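Local coordinates for protein predicted sugar phosphatases of the HAD superfamily (Cytophaga hutchinsonii, PDB 2HX1) that probably hydrolyses phosphate esters of sugars, as a magnesium-binding member of the haloacid dehalogenase (HAD) superfamily of hydrolases, at residues D65-K69 and L70-S74; A56-P60 and E61-D65. One frame throughout, in Å; residues are numbered along the deposited sequence.

Contact 1 of 2, residues D65-K69 and L70-S74; sequences DSYHK and LGLFS
The Phe-73 ring has the backbone carbon C of Gly-71 over one face, displaced toward the rim, while its CE1 comes 3.1 Å from His-68 O, approached obliquely. At the edge of the His-68 ring, in its plane, Leu-72 O sits 3.5 Å from CD2; NE2 of the same ring is hydrogen-bonded to Ile-75 O, so the imidazole lies along the outgoing chain. With CG anti to its carbonyl carbon (chi1 -57°), Phe-73 folds back over the turn, though its CB starts away from the helix. Tyr-67 and Leu-72 lie side by side and point the same way, CB to CB 4.0 Å.

The backbone here is a Schellman motif ending helix 60-69. Leu-72 N donates to Tyr-67 O at 2.8 Å and Gly-71 N to His-68 O, also at 2.8 Å, each donor standing above its carbonyl plane. One residue earlier, Leu-70 N donates to Ser-66 O at 3.3 Å. Gly-71 takes a positive phi of 100°, where a CB would jam against the carbonyl oxygen of Leu-70. Leu-72 then centres an inverse gamma turn.

Inward, Tyr-67 packs on Ala-21 and Leu-25 and makes a cation-pi contact with Lys-26. Leu-72 rests on Glu-36 and Phe-39 of helix 35-44, and both Leu-70 and Leu-72 touch Leu-31 of strand 30-31.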
loop_
_atom_site.group_PDB
_atom_site.type_symbol
_atom_site.label_atom_id
_atom_site.label_comp_id
_atom_site.label_asym_id
_atom_site.label_seq_id
_atom_site.Cartn_x
_atom_site.Cartn_y
_atom_site.Cartn_z
ATOM N N ASP A 65 -28.642 -8.987 24.316
ATOM C CA ASP A 65 -28.576 -10.014 25.369
ATOM C C ASP A 65 -27.247 -9.977 26.096
ATOM O O ASP A 65 -27.194 -10.168 27.299
ATOM C CB ASP A 65 -28.793 -11.413 24.774
ATOM C CG ASP A 65 -28.730 -12.532 25.833
ATOM O OD1 ASP A 65 -29.567 -12.540 26.760
ATOM O OD2 ASP A 65 -27.833 -13.403 25.730
ATOM N N SER A 66 -26.165 -9.715 25.368
ATOM C CA SER A 66 -24.851 -9.562 25.996
ATOM C C SER A 66 -24.790 -8.440 26.992
ATOM O O SER A 66 -24.144 -8.593 28.007
ATOM C CB SER A 66 -23.740 -9.306 24.979
ATOM O OG SER A 66 -23.716 -10.309 23.992
ATOM N N TYR A 67 -25.432 -7.303 26.689
ATOM C CA TYR A 67 -25.523 -6.183 27.644
ATOM C C TYR A 67 -26.398 -6.549 28.827
ATOM O O TYR A 67 -26.068 -6.204 29.946
ATOM C CB TYR A 67 -26.041 -4.884 26.985
ATOM C CG TYR A 67 -25.048 -4.250 26.021
ATOM C CD1 TYR A 67 -23.927 -3.595 26.475
ATOM C CD2 TYR A 67 -25.225 -4.358 24.662
ATOM C CE1 TYR A 67 -23.012 -3.024 25.584
ATOM C CE2 TYR A 67 -24.324 -3.814 23.773
ATOM C CZ TYR A 67 -23.231 -3.144 24.232
ATOM O OH TYR A 67 -22.368 -2.618 23.310
ATOM N N HIS A 68 -27.508 -7.239 28.579
ATOM C CA HIS A 68 -28.370 -7.722 29.677
ATOM C C HIS A 68 -27.606 -8.616 30.641
ATOM O O HIS A 68 -27.670 -8.407 31.841
ATOM C CB HIS A 68 -29.579 -8.473 29.158
ATOM C CG HIS A 68 -30.440 -7.647 28.266
ATOM N ND1 HIS A 68 -31.283 -8.194 27.329
ATOM C CD2 HIS A 68 -30.557 -6.304 28.145
ATOM C CE1 HIS A 68 -31.895 -7.221 26.678
ATOM N NE2 HIS A 68 -31.474 -6.064 27.158
ATOM N N LYS A 69 -26.836 -9.564 30.106
ATOM C CA LYS A 69 -26.007 -10.436 30.943
ATOM C C LYS A 69 -25.079 -9.633 31.812
ATOM O O LYS A 69 -24.892 -9.980 32.966
ATOM C CB LYS A 69 -25.161 -11.421 30.123
ATOM C CG LYS A 69 -25.962 -12.566 29.483
ATOM C CD LYS A 69 -25.011 -13.666 28.976
ATOM C CE LYS A 69 -25.294 -14.090 27.526
ATOM N NZ LYS A 69 -24.134 -14.812 26.898
ATOM N N LEU A 70 -24.505 -8.567 31.251
ATOM C CA LEU A 70 -23.590 -7.686 31.981
ATOM C C LEU A 70 -24.327 -6.686 32.903
ATOM O O LEU A 70 -23.705 -5.888 33.606
ATOM C CB LEU A 70 -22.678 -6.941 31.011
ATOM C CG LEU A 70 -21.700 -7.835 30.221
ATOM C CD1 LEU A 70 -20.961 -7.104 29.105
ATOM C CD2 LEU A 70 -20.712 -8.495 31.170
ATOM N N GLY A 71 -25.647 -6.723 32.890
ATOM C CA GLY A 71 -26.436 -5.959 33.838
ATOM C C GLY A 71 -26.993 -4.669 33.260
ATOM O O GLY A 71 -27.749 -3.978 33.932
ATOM N N LEU A 72 -26.638 -4.347 32.020
ATOM C CA LEU A 72 -27.158 -3.152 31.368
ATOM C C LEU A 72 -28.494 -3.488 30.696
ATOM O O LEU A 72 -28.546 -3.791 29.509
ATOM C CB LEU A 72 -26.142 -2.636 30.352
ATOM C CG LEU A 72 -25.763 -1.182 30.460
ATOM C CD1 LEU A 72 -25.126 -0.959 31.816
ATOM C CD2 LEU A 72 -24.813 -0.846 29.337
ATOM N N PHE A 73 -29.576 -3.414 31.460
ATOM C CA PHE A 73 -30.865 -3.878 30.990
ATOM C C PHE A 73 -31.582 -2.908 30.071
ATOM O O PHE A 73 -32.421 -3.332 29.280
ATOM C CB PHE A 73 -31.747 -4.276 32.181
ATOM C CG PHE A 73 -31.118 -5.326 33.048
ATOM C CD1 PHE A 73 -30.918 -6.615 32.555
ATOM C CD2 PHE A 73 -30.685 -5.030 34.338
ATOM C CE1 PHE A 73 -30.307 -7.601 33.334
ATOM C CE2 PHE A 73 -30.079 -6.014 35.140
ATOM C CZ PHE A 73 -29.888 -7.309 34.633
ATOM N N SER A 74 -31.225 -1.628 30.119
ATOM C CA SER A 74 -31.933 -0.643 29.319
ATOM C C SER A 74 -31.582 -0.703 27.837
ATOM O O SER A 74 -32.324 -0.171 27.019
ATOM C CB SER A 74 -31.688 0.771 29.865
ATOM O OG SER A 74 -30.312 1.109 29.863
#

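Contact 2 of 2, residues A56-P60 and E61-D65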
loop_
_atom_site.group_PDB
_atom_site.type_symbol
_atom_site.label_atom_id
_atom_site.label_comp_id
_atom_site.label_asym_id
_atom_site.label_seq_id
_atom_site.Cartn_x
_atom_site.Cartn_y
_atom_site.Cartn_z
ATOM N N ALA A 56 -20.704 -7.489 13.391
ATOM C CA ALA A 56 -21.694 -8.314 12.678
ATOM C C ALA A 56 -21.562 -9.829 13.020
ATOM O O ALA A 56 -21.944 -10.695 12.237
ATOM C CB ALA A 56 -21.559 -8.082 11.188
ATOM N N SER A 57 -21.025 -10.134 14.204
ATOM C CA SER A 57 -20.803 -11.527 14.615
ATOM C C SER A 57 -22.021 -12.142 15.320
ATOM O O SER A 57 -21.963 -13.309 15.651
ATOM C CB SER A 57 -19.598 -11.650 15.565
ATOM O OG SER A 57 -19.877 -11.012 16.791
ATOM N N ARG A 58 -23.047 -11.329 15.595
ATOM C CA ARG A 58 -24.282 -11.725 16.274
ATOM C C ARG A 58 -25.420 -10.853 15.746
ATOM O O ARG A 58 -25.170 -9.791 15.189
ATOM C CB ARG A 58 -24.162 -11.475 17.786
ATOM C CG ARG A 58 -23.526 -12.598 18.567
ATOM C CD ARG A 58 -22.865 -12.131 19.868
ATOM N NE ARG A 58 -21.839 -13.098 20.271
ATOM C CZ ARG A 58 -20.548 -13.025 19.945
ATOM N NH1 ARG A 58 -20.076 -12.009 19.233
ATOM N NH2 ARG A 58 -19.710 -13.971 20.351
ATOM N N SER A 59 -26.657 -11.279 15.965
ATOM C CA SER A 59 -27.831 -10.449 15.696
ATOM C C SER A 59 -27.928 -9.321 16.714
ATOM O O SER A 59 -27.353 -9.428 17.785
ATOM C CB SER A 59 -29.112 -11.271 15.808
ATOM O OG SER A 59 -29.365 -11.701 17.146
ATOM N N PRO A 60 -28.672 -8.249 16.393
ATOM C CA PRO A 60 -28.934 -7.177 17.382
ATOM C C PRO A 60 -29.536 -7.688 18.694
ATOM O O PRO A 60 -29.165 -7.214 19.768
ATOM C CB PRO A 60 -29.921 -6.267 16.661
ATOM C CG PRO A 60 -29.603 -6.456 15.218
ATOM C CD PRO A 60 -29.288 -7.944 15.088
ATOM N N GLU A 61 -30.429 -8.668 18.590
ATOM C CA GLU A 61 -31.054 -9.331 19.751
ATOM C C GLU A 61 -30.022 -9.985 20.665
ATOM O O GLU A 61 -30.106 -9.860 21.876
ATOM C CB GLU A 61 -32.082 -10.404 19.280
ATOM C CG GLU A 61 -33.183 -9.872 18.277
ATOM C CD GLU A 61 -32.823 -10.048 16.749
ATOM O OE1 GLU A 61 -33.167 -11.109 16.143
ATOM O OE2 GLU A 61 -32.227 -9.123 16.152
ATOM N N GLN A 62 -29.048 -10.672 20.070
ATOM C CA GLN A 62 -27.934 -11.304 20.805
ATOM C C GLN A 62 -26.941 -10.290 21.316
ATOM O O GLN A 62 -26.426 -10.446 22.405
ATOM C CB GLN A 62 -27.207 -12.340 19.930
ATOM C CG GLN A 62 -27.999 -13.643 19.721
ATOM C CD GLN A 62 -27.335 -14.619 18.699
ATOM O OE1 GLN A 62 -27.003 -14.241 17.539
ATOM N NE2 GLN A 62 -27.143 -15.877 19.131
ATOM N N LEU A 63 -26.677 -9.240 20.545
ATOM C CA LEU A 63 -25.850 -8.134 21.016
ATOM C C LEU A 63 -26.477 -7.474 22.248
ATOM O O LEU A 63 -25.765 -7.164 23.209
ATOM C CB LEU A 63 -25.655 -7.106 19.889
ATOM C CG LEU A 63 -24.856 -7.499 18.645
ATOM C CD1 LEU A 63 -24.949 -6.358 17.604
ATOM C CD2 LEU A 63 -23.427 -7.755 19.053
ATOM N N ALA A 64 -27.798 -7.284 22.227
ATOM C CA ALA A 64 -28.527 -6.732 23.389
ATOM C C ALA A 64 -28.498 -7.686 24.580
ATOM O O ALA A 64 -28.337 -7.243 25.714
ATOM C CB ALA A 64 -29.985 -6.361 23.035
ATOM N N ASP A 65 -28.642 -8.987 24.316
ATOM C CA ASP A 65 -28.576 -10.014 25.369
ATOM C C ASP A 65 -27.247 -9.977 26.096
ATOM O O ASP A 65 -27.194 -10.168 27.299
ATOM C CB ASP A 65 -28.793 -11.413 24.774
ATOM C CG ASP A 65 -28.730 -12.532 25.833
ATOM O OD1 ASP A 65 -29.567 -12.540 26.760
ATOM O OD2 ASP A 65 -27.833 -13.403 25.730
HETATM O O HOH W 1 -31.262 -13.645 17.366
#
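Arg-58 lays its CB and CG against CB of Gln-62, CB to CB 3.8 Å, the two side chains crossing at about a right angle. In the conformer given, the arginine chain is extended from CG to NE and its end leads away from the helix. Ser-59, at the N-cap of helix 60-69, keeps OG between its backbone N and carbonyl carbon (chi1 67°), which brings it to accept from Gln-62 N at 3.1 Å. In return Gln-62 reaches back along the cap with an extended chain, and OE1 takes the N-H of Ser-59 in a weak but nearly straight bond of 3.4 Å. This reciprocal pair is a capping box, with glutamine as the side-chain acceptor at the third residue after the cap. A water 2.7 Å from Ser-59 OG also gives a weak bond to Glu-61 OE1. Without the hydroxyl, as with an alanine here, Gln-62 N would probably lose its capping acceptor and the water its closer partner.

Pro-60 and Glu-61 lie side by side, the glutamate chain bent at chi2 (93°) so that OE2 comes 3.3 Å from Pro-60 CD. Underneath, the first helical turns close as Leu-63 N donates to Ser-59 O and Ala-64 N to Pro-60 O, both at 2.8 Å. Leu-63 brings CG to 3.3 Å from Ser-59 O, and its side chain packs on Ile-80 and Ser-82 of strand 80-82.

In the fold
Leaving strand 48-53 of the parallel six-stranded sheet, the chain first meets contact 2, where the loop at 56-60 turns into helix 60-69. The helix runs on to contact 1, where 70-74 turns back over its last turn and heads for strand 80-82, next to 48-53 in the sheet. Each contact closes a local turn; they neither nest nor cross, but follow end to end, sharing Asp-65, with centres about 11 Å apart. Together they bound the helix of a beta-alpha-beta crossover in the Rossmann-like HAD core. Contact 2 ties its start to strand 80-82 and helix 83-94, contact 1 its end to helix 35-44 and strand 30-31.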